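Local coordinates for protein short chain dehydrogenase (Salmonella typhi, PDB 3G1T) that probably catalyses an NAD(P)(H)-dependent oxidation or reduction, at residues I42-E48 / Q67-L73; D96-N101 / A146-T152. All blocks are in the same frame, centred on the assembly; numbering follows the deposited sequence.

Overall arrangement
Both contacts pair neighbouring parallel strands of one seven-stranded sheet. The strand order is 67-70, 40-45, 16-19, 97-99, 147-152, 190-196, 242-244. Contact 1 joins strand 40-45 to strand 67-70, which lies at one end of the sheet within this chain. Contact 2 joins strands 97-99 and 147-152 near its middle. Strand 16-19 lies between the two pairs and hydrogen-bonds to both. The centres of the contacts are 16 Å apart, and their nearest atoms are about 6 Å apart without touching. Along the chain, contact 1 is complete before contact 2 begins. Together they supply four of the seven strands of the Rossmann fold, the nucleotide-binding framework of this family.

Contact 1 (I42-E48 / Q67-L73)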
loop_
_atom_site.group_PDB
_atom_site.type_symbol
_atom_site.label_atom_id
_atom_site.label_comp_id
_atom_site.label_asym_id
_atom_site.label_seq_id
_atom_site.Cartn_x
_atom_site.Cartn_y
_atom_site.Cartn_z
ATOM N N ILE A 42 14.091 20.069 -13.266
ATOM C CA ILE A 42 15.151 19.188 -12.824
ATOM C C ILE A 42 14.629 17.799 -13.141
ATOM O O ILE A 42 13.504 17.386 -12.746
ATOM C CB ILE A 42 15.405 19.307 -11.315
ATOM C CG1 ILE A 42 15.793 20.750 -10.937
ATOM C CG2 ILE A 42 16.641 18.509 -10.927
ATOM C CD1 ILE A 42 15.603 20.933 -9.403
ATOM N N LEU A 43 15.479 17.034 -13.845
ATOM C CA LEU A 43 15.090 15.702 -14.312
ATOM C C LEU A 43 15.703 14.650 -13.433
ATOM O O LEU A 43 16.858 14.774 -13.084
ATOM C CB LEU A 43 15.667 15.397 -15.709
ATOM C CG LEU A 43 15.493 16.504 -16.735
ATOM C CD1 LEU A 43 16.097 16.116 -18.101
ATOM C CD2 LEU A 43 14.069 16.809 -16.915
ATOM N N LEU A 44 14.931 13.626 -13.077
ATOM C CA LEU A 44 15.485 12.453 -12.439
ATOM C C LEU A 44 15.077 11.178 -13.161
ATOM O O LEU A 44 13.898 10.986 -13.582
ATOM C CB LEU A 44 15.095 12.390 -10.975
ATOM C CG LEU A 44 15.729 11.412 -9.996
ATOM C CD1 LEU A 44 15.652 12.114 -8.693
ATOM C CD2 LEU A 44 14.913 10.077 -9.959
ATOM N N GLY A 45 16.054 10.293 -13.287
ATOM C CA GLY A 45 15.827 9.004 -13.944
ATOM C C GLY A 45 16.944 8.011 -13.724
ATOM O O GLY A 45 17.871 8.260 -12.943
ATOM N N ARG A 46 16.761 6.847 -14.362
ATOM C CA ARG A 46 17.674 5.671 -14.289
ATOM C C ARG A 46 18.901 5.858 -15.179
ATOM O O ARG A 46 20.039 5.855 -14.688
ATOM C CB ARG A 46 16.937 4.423 -14.750
ATOM C CG ARG A 46 16.500 3.478 -13.680
ATOM C CD ARG A 46 15.174 2.883 -14.108
ATOM N NE ARG A 46 14.594 1.993 -13.096
ATOM C CZ ARG A 46 13.961 2.364 -11.969
ATOM N NH1 ARG A 46 13.803 3.655 -11.624
ATOM N NH2 ARG A 46 13.487 1.409 -11.167
ATOM N N ASN A 47 18.658 6.066 -16.476
ATOM C CA ASN A 47 19.759 6.212 -17.455
ATOM C C ASN A 47 20.344 7.597 -17.782
ATOM O O ASN A 47 19.702 8.423 -18.396
ATOM C CB ASN A 47 19.438 5.522 -18.772
ATOM C CG ASN A 47 20.688 5.356 -19.616
ATOM O OD1 ASN A 47 21.499 4.460 -19.355
ATOM N ND2 ASN A 47 20.902 6.270 -20.566
ATOM N N GLU A 48 21.598 7.796 -17.434
ATOM C CA GLU A 48 22.295 9.035 -17.705
ATOM C C GLU A 48 22.153 9.592 -19.149
ATOM O O GLU A 48 21.763 10.772 -19.333
ATOM C CB GLU A 48 23.744 8.861 -17.298
ATOM C CG GLU A 48 24.655 9.940 -17.719
ATOM C CD GLU A 48 25.966 9.869 -16.963
ATOM O OE1 GLU A 48 25.975 10.278 -15.782
ATOM O OE2 GLU A 48 26.983 9.433 -17.549
ATOM N N GLN A 67 19.261 20.644 -15.107
ATOM C CA GLN A 67 20.058 19.683 -14.383
ATOM C C GLN A 67 19.347 18.355 -14.280
ATOM O O GLN A 67 18.118 18.297 -14.270
ATOM C CB GLN A 67 20.436 20.211 -13.009
ATOM C CG GLN A 67 21.702 21.092 -13.085
ATOM C CD GLN A 67 22.234 21.504 -11.724
ATOM O OE1 GLN A 67 22.627 22.662 -11.529
ATOM N NE2 GLN A 67 22.226 20.563 -10.765
ATOM N N TRP A 68 20.109 17.289 -14.264
ATOM C CA TRP A 68 19.545 15.966 -14.117
ATOM C C TRP A 68 20.296 15.186 -13.058
ATOM O O TRP A 68 21.392 15.526 -12.712
ATOM C CB TRP A 68 19.481 15.207 -15.463
ATOM C CG TRP A 68 20.775 15.235 -16.257
ATOM C CD1 TRP A 68 21.121 16.128 -17.235
ATOM C CD2 TRP A 68 21.881 14.328 -16.134
ATOM N NE1 TRP A 68 22.363 15.822 -17.737
ATOM C CE2 TRP A 68 22.861 14.734 -17.062
ATOM C CE3 TRP A 68 22.140 13.213 -15.320
ATOM C CZ2 TRP A 68 24.082 14.059 -17.210
ATOM C CZ3 TRP A 68 23.348 12.544 -15.462
ATOM C CH2 TRP A 68 24.316 12.980 -16.395
ATOM N N PHE A 69 19.662 14.137 -12.572
ATOM C CA PHE A 69 20.257 13.255 -11.589
ATOM C C PHE A 69 19.912 11.875 -11.970
ATOM O O PHE A 69 18.735 11.575 -12.277
ATOM C CB PHE A 69 19.606 13.466 -10.240
ATOM C CG PHE A 69 19.909 14.744 -9.689
ATOM C CD1 PHE A 69 21.096 14.929 -9.018
ATOM C CD2 PHE A 69 19.061 15.841 -9.917
ATOM C CE1 PHE A 69 21.433 16.168 -8.530
ATOM C CE2 PHE A 69 19.382 17.086 -9.441
ATOM C CZ PHE A 69 20.577 17.264 -8.726
ATOM N N THR A 70 20.888 10.996 -11.868
ATOM C CA THR A 70 20.559 9.590 -12.060
ATOM C C THR A 70 20.266 9.037 -10.658
ATOM O O THR A 70 21.005 9.292 -9.711
ATOM C CB THR A 70 21.663 8.877 -12.768
ATOM O OG1 THR A 70 22.870 9.234 -12.110
ATOM C CG2 THR A 70 21.744 9.346 -14.256
ATOM N N LEU A 71 19.129 8.355 -10.508
ATOM C CA LEU A 71 18.765 7.662 -9.232
ATOM C C LEU A 71 17.985 6.428 -9.612
ATOM O O LEU A 71 17.011 6.519 -10.380
ATOM C CB LEU A 71 17.940 8.526 -8.282
ATOM C CG LEU A 71 17.598 8.025 -6.851
ATOM C CD1 LEU A 71 18.736 8.105 -5.830
ATOM C CD2 LEU A 71 16.373 8.718 -6.333
ATOM N N ASP A 72 18.417 5.280 -9.086
ATOM C CA ASP A 72 17.719 4.016 -9.345
ATOM C C ASP A 72 16.866 3.712 -8.131
ATOM O O ASP A 72 17.387 3.379 -7.080
ATOM C CB ASP A 72 18.724 2.894 -9.568
ATOM C CG ASP A 72 18.108 1.619 -10.155
ATOM O OD1 ASP A 72 18.889 0.842 -10.753
ATOM O OD2 ASP A 72 16.890 1.346 -10.038
ATOM N N LEU A 73 15.562 3.867 -8.280
ATOM C CA LEU A 73 14.623 3.803 -7.150
ATOM C C LEU A 73 14.568 2.390 -6.590
ATOM O O LEU A 73 14.321 2.190 -5.365
ATOM C CB LEU A 73 13.232 4.247 -7.585
ATOM C CG LEU A 73 12.991 5.768 -7.830
ATOM C CD1 LEU A 73 11.534 6.010 -8.088
ATOM C CD2 LEU A 73 13.492 6.712 -6.743
#
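Phe69 turns its ring to the side of its own backbone N (chi1 -68°). Ile42 chi1 (-59°) puts CG1 beside the backbone N, which leaves CG2 anti to that N and turned toward the ring. The methyl and the ring then meet in the buried layer under helix 78-91. Ile42 CG2 comes in at the edge of the Phe69 ring, close to its plane, 3.4 Å from Phe69 CE2. Farther along the same face, the Leu44 side chain crosses that of Leu71, with Leu44 CD2 3.8 Å from Leu71 CB. On the other face, Leu43 CB rests against Trp68 CB, and both side chains also touch Leu51 of helix 48-62.

The backbones are joined by four hydrogen bonds in parallel register. Leu43 N donates to Gln67 O, and Leu43 O receives Phe69 N. Gly45 N then bonds to Phe69 O. The last of the series is Leu71 N to Gly45 O at 2.7 Å.

Past strand 40-45, Arg46 and Asp72 add a charged pair. Asp72 OD2 lies over one face of the Arg46 guanidinium, toward its rim, 3.6 Å from Arg46 NH2. The two flat groups are turned 54° from each other. This salt bridge rests on charge alone, because no N-H points at the oxygen. Asp72 OD2 also accepts a hydrogen bond from Leu74 N, which helps to fix the carboxylate.

Separately, the Thr70 CG2 methyl makes an apolar touch on the start of helix 48-62, 3.5 Å from Glu48 CA.

An arginine directly after the second strand is consistent with a preference for NADP(H), as in related short-chain dehydrogenases, and Asp72 may lie near the adenine as in those relatives. Strand 40-45, helix 48-62 and strand 67-70 form a beta-alpha-beta unit of the Rossmann fold.

Contact 2 (D96-N101 / A146-T152); sequences DGVLHN and AGSLVFT
The His100 imidazole lies beside the Phe151 ring and overlaps it only slightly. The planes are 18° apart, but slid so that the centroids are 5.0 Å apart. Both rings swing to the side of their own backbone N (chi1 -73° for His100, -64° for Phe151), which sets them side by side. The closest atoms are His100 CD2 and Phe151 CE1, at 3.5 Å. Val98 CG1 lies over one face of the imidazole, toward its rim, and Leu149 CD1 approaches His100 NE2 obliquely. His100 NE2 is hydrogen-bonded to Thr134 OG1 of helix 116-142, which anchors the ring at its far end. The same helix, with helix 165-185, packs on Phe151.

On the other face of the sheet, Leu99 CD1 meets Val150 CG1 at 3.5 Å. These are central parallel strands of a Rossmann fold. His100 and Asn101 begin an HNAG sequence, which corresponds to the NNAG motif of the family.

Four backbone hydrogen bonds join the strands, from Ser148 N to Asp96 O through to His100 N to Val150 O.

Beyond them, Thr152 OG1 donates to His100 O; the modelled 2.5 Å is very short and doubtful. A water donates to Asn101 OD1 at 2.6 Å and to Thr152 OG1 at 2.9 Å. Asn101 ND2 bonds to Thr20 O. Thr152 O accepts from Lys171 NZ, the lysine of a YxxxK sequence such as marks the family's active site.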
loop_
_atom_site.group_PDB
_atom_site.type_symbol
_atom_site.label_atom_id
_atom_site.label_comp_id
_atom_site.label_asym_id
_atom_site.label_seq_id
_atom_site.Cartn_x
_atom_site.Cartn_y
_atom_site.Cartn_z
ATOM N N ASP A 96 9.656 24.271 -6.004
ATOM C CA ASP A 96 8.243 24.574 -6.161
ATOM C C ASP A 96 7.334 23.387 -6.481
ATOM O O ASP A 96 6.135 23.484 -6.284
ATOM C CB ASP A 96 8.089 25.687 -7.232
ATOM C CG ASP A 96 8.724 27.004 -6.750
ATOM O OD1 ASP A 96 8.359 27.546 -5.682
ATOM O OD2 ASP A 96 9.708 27.435 -7.372
ATOM N N GLY A 97 7.920 22.284 -6.979
ATOM C CA GLY A 97 7.065 21.136 -7.312
ATOM C C GLY A 97 7.958 19.930 -7.373
ATOM O O GLY A 97 9.162 20.017 -7.651
ATOM N N VAL A 98 7.291 18.805 -7.143
ATOM C CA VAL A 98 7.850 17.413 -7.304
ATOM C C VAL A 98 6.767 16.590 -7.909
ATOM O O VAL A 98 5.647 16.468 -7.354
ATOM C CB VAL A 98 8.283 16.837 -5.943
ATOM C CG1 VAL A 98 8.706 15.382 -6.119
ATOM C CG2 VAL A 98 9.504 17.623 -5.409
ATOM N N LEU A 99 7.044 16.051 -9.126
ATOM C CA LEU A 99 6.093 15.185 -9.789
ATOM C C LEU A 99 6.760 13.827 -9.821
ATOM O O LEU A 99 7.825 13.632 -10.441
ATOM C CB LEU A 99 5.877 15.716 -11.213
ATOM C CG LEU A 99 5.048 14.799 -12.107
ATOM C CD1 LEU A 99 3.683 14.476 -11.562
ATOM C CD2 LEU A 99 5.014 15.368 -13.518
ATOM N N HIS A 100 6.105 12.872 -9.174
ATOM C CA HIS A 100 6.627 11.484 -9.166
ATOM C C HIS A 100 5.919 10.775 -10.268
ATOM O O HIS A 100 4.740 10.433 -10.100
ATOM C CB HIS A 100 6.250 10.818 -7.820
ATOM C CG HIS A 100 7.025 11.309 -6.625
ATOM N ND1 HIS A 100 8.366 11.061 -6.448
ATOM C CD2 HIS A 100 6.617 11.948 -5.494
ATOM C CE1 HIS A 100 8.760 11.582 -5.299
ATOM N NE2 HIS A 100 7.716 12.125 -4.709
ATOM N N ASN A 101 6.649 10.476 -11.347
ATOM C CA ASN A 101 6.075 9.680 -12.418
ATOM C C ASN A 101 6.737 8.297 -12.475
ATOM O O ASN A 101 6.200 7.409 -13.096
ATOM C CB ASN A 101 6.374 10.325 -13.773
ATOM C CG ASN A 101 5.881 11.694 -13.909
ATOM O OD1 ASN A 101 4.688 11.930 -14.181
ATOM N ND2 ASN A 101 6.826 12.636 -13.890
ATOM N N ALA A 146 4.172 28.293 -2.561
ATOM C CA ALA A 146 3.020 27.437 -2.768
ATOM C C ALA A 146 3.497 26.108 -3.419
ATOM O O ALA A 146 3.292 25.854 -4.612
ATOM C CB ALA A 146 1.985 28.163 -3.636
ATOM N N GLY A 147 4.102 25.260 -2.612
ATOM C CA GLY A 147 4.763 24.020 -3.131
ATOM C C GLY A 147 3.690 23.015 -3.543
ATOM O O GLY A 147 2.568 22.986 -3.006
ATOM N N SER A 148 4.018 22.173 -4.534
ATOM C CA SER A 148 2.982 21.168 -5.023
ATOM C C SER A 148 3.712 19.809 -5.243
ATOM O O SER A 148 4.696 19.743 -5.981
ATOM C CB SER A 148 2.342 21.630 -6.335
ATOM O OG SER A 148 1.396 20.649 -6.814
ATOM N N LEU A 149 3.266 18.793 -4.529
ATOM C CA LEU A 149 3.876 17.423 -4.561
ATOM C C LEU A 149 2.757 16.528 -5.186
ATOM O O LEU A 149 1.568 16.548 -4.768
ATOM C CB LEU A 149 4.158 16.997 -3.110
ATOM C CG LEU A 149 4.545 15.515 -2.853
ATOM C CD1 LEU A 149 5.866 15.248 -3.566
ATOM C CD2 LEU A 149 4.747 15.337 -1.384
ATOM N N VAL A 150 3.127 15.826 -6.250
ATOM C CA VAL A 150 2.149 15.090 -7.005
ATOM C C VAL A 150 2.648 13.657 -7.091
ATOM O O VAL A 150 3.822 13.435 -7.448
ATOM C CB VAL A 150 1.979 15.683 -8.451
ATOM C CG1 VAL A 150 1.018 14.723 -9.273
ATOM C CG2 VAL A 150 1.358 17.149 -8.302
ATOM N N PHE A 151 1.763 12.706 -6.783
ATOM C CA PHE A 151 2.054 11.266 -6.990
ATOM C C PHE A 151 1.274 10.738 -8.174
ATOM O O PHE A 151 0.249 11.270 -8.550
ATOM C CB PHE A 151 1.697 10.441 -5.742
ATOM C CG PHE A 151 2.521 10.792 -4.511
ATOM C CD1 PHE A 151 3.770 10.211 -4.275
ATOM C CD2 PHE A 151 2.025 11.773 -3.601
ATOM C CE1 PHE A 151 4.562 10.504 -3.094
ATOM C CE2 PHE A 151 2.811 12.087 -2.440
ATOM C CZ PHE A 151 4.024 11.505 -2.174
ATOM N N THR A 152 1.794 9.639 -8.767
ATOM C CA THR A 152 1.074 8.945 -9.870
ATOM C C THR A 152 0.276 7.776 -9.311
ATOM O O THR A 152 0.803 6.908 -8.618
ATOM C CB THR A 152 2.106 8.476 -10.918
ATOM O OG1 THR A 152 2.819 9.601 -11.409
ATOM C CG2 THR A 152 1.302 7.786 -12.087
HETATM O O HOH W 1 2.476 10.620 -14.088
#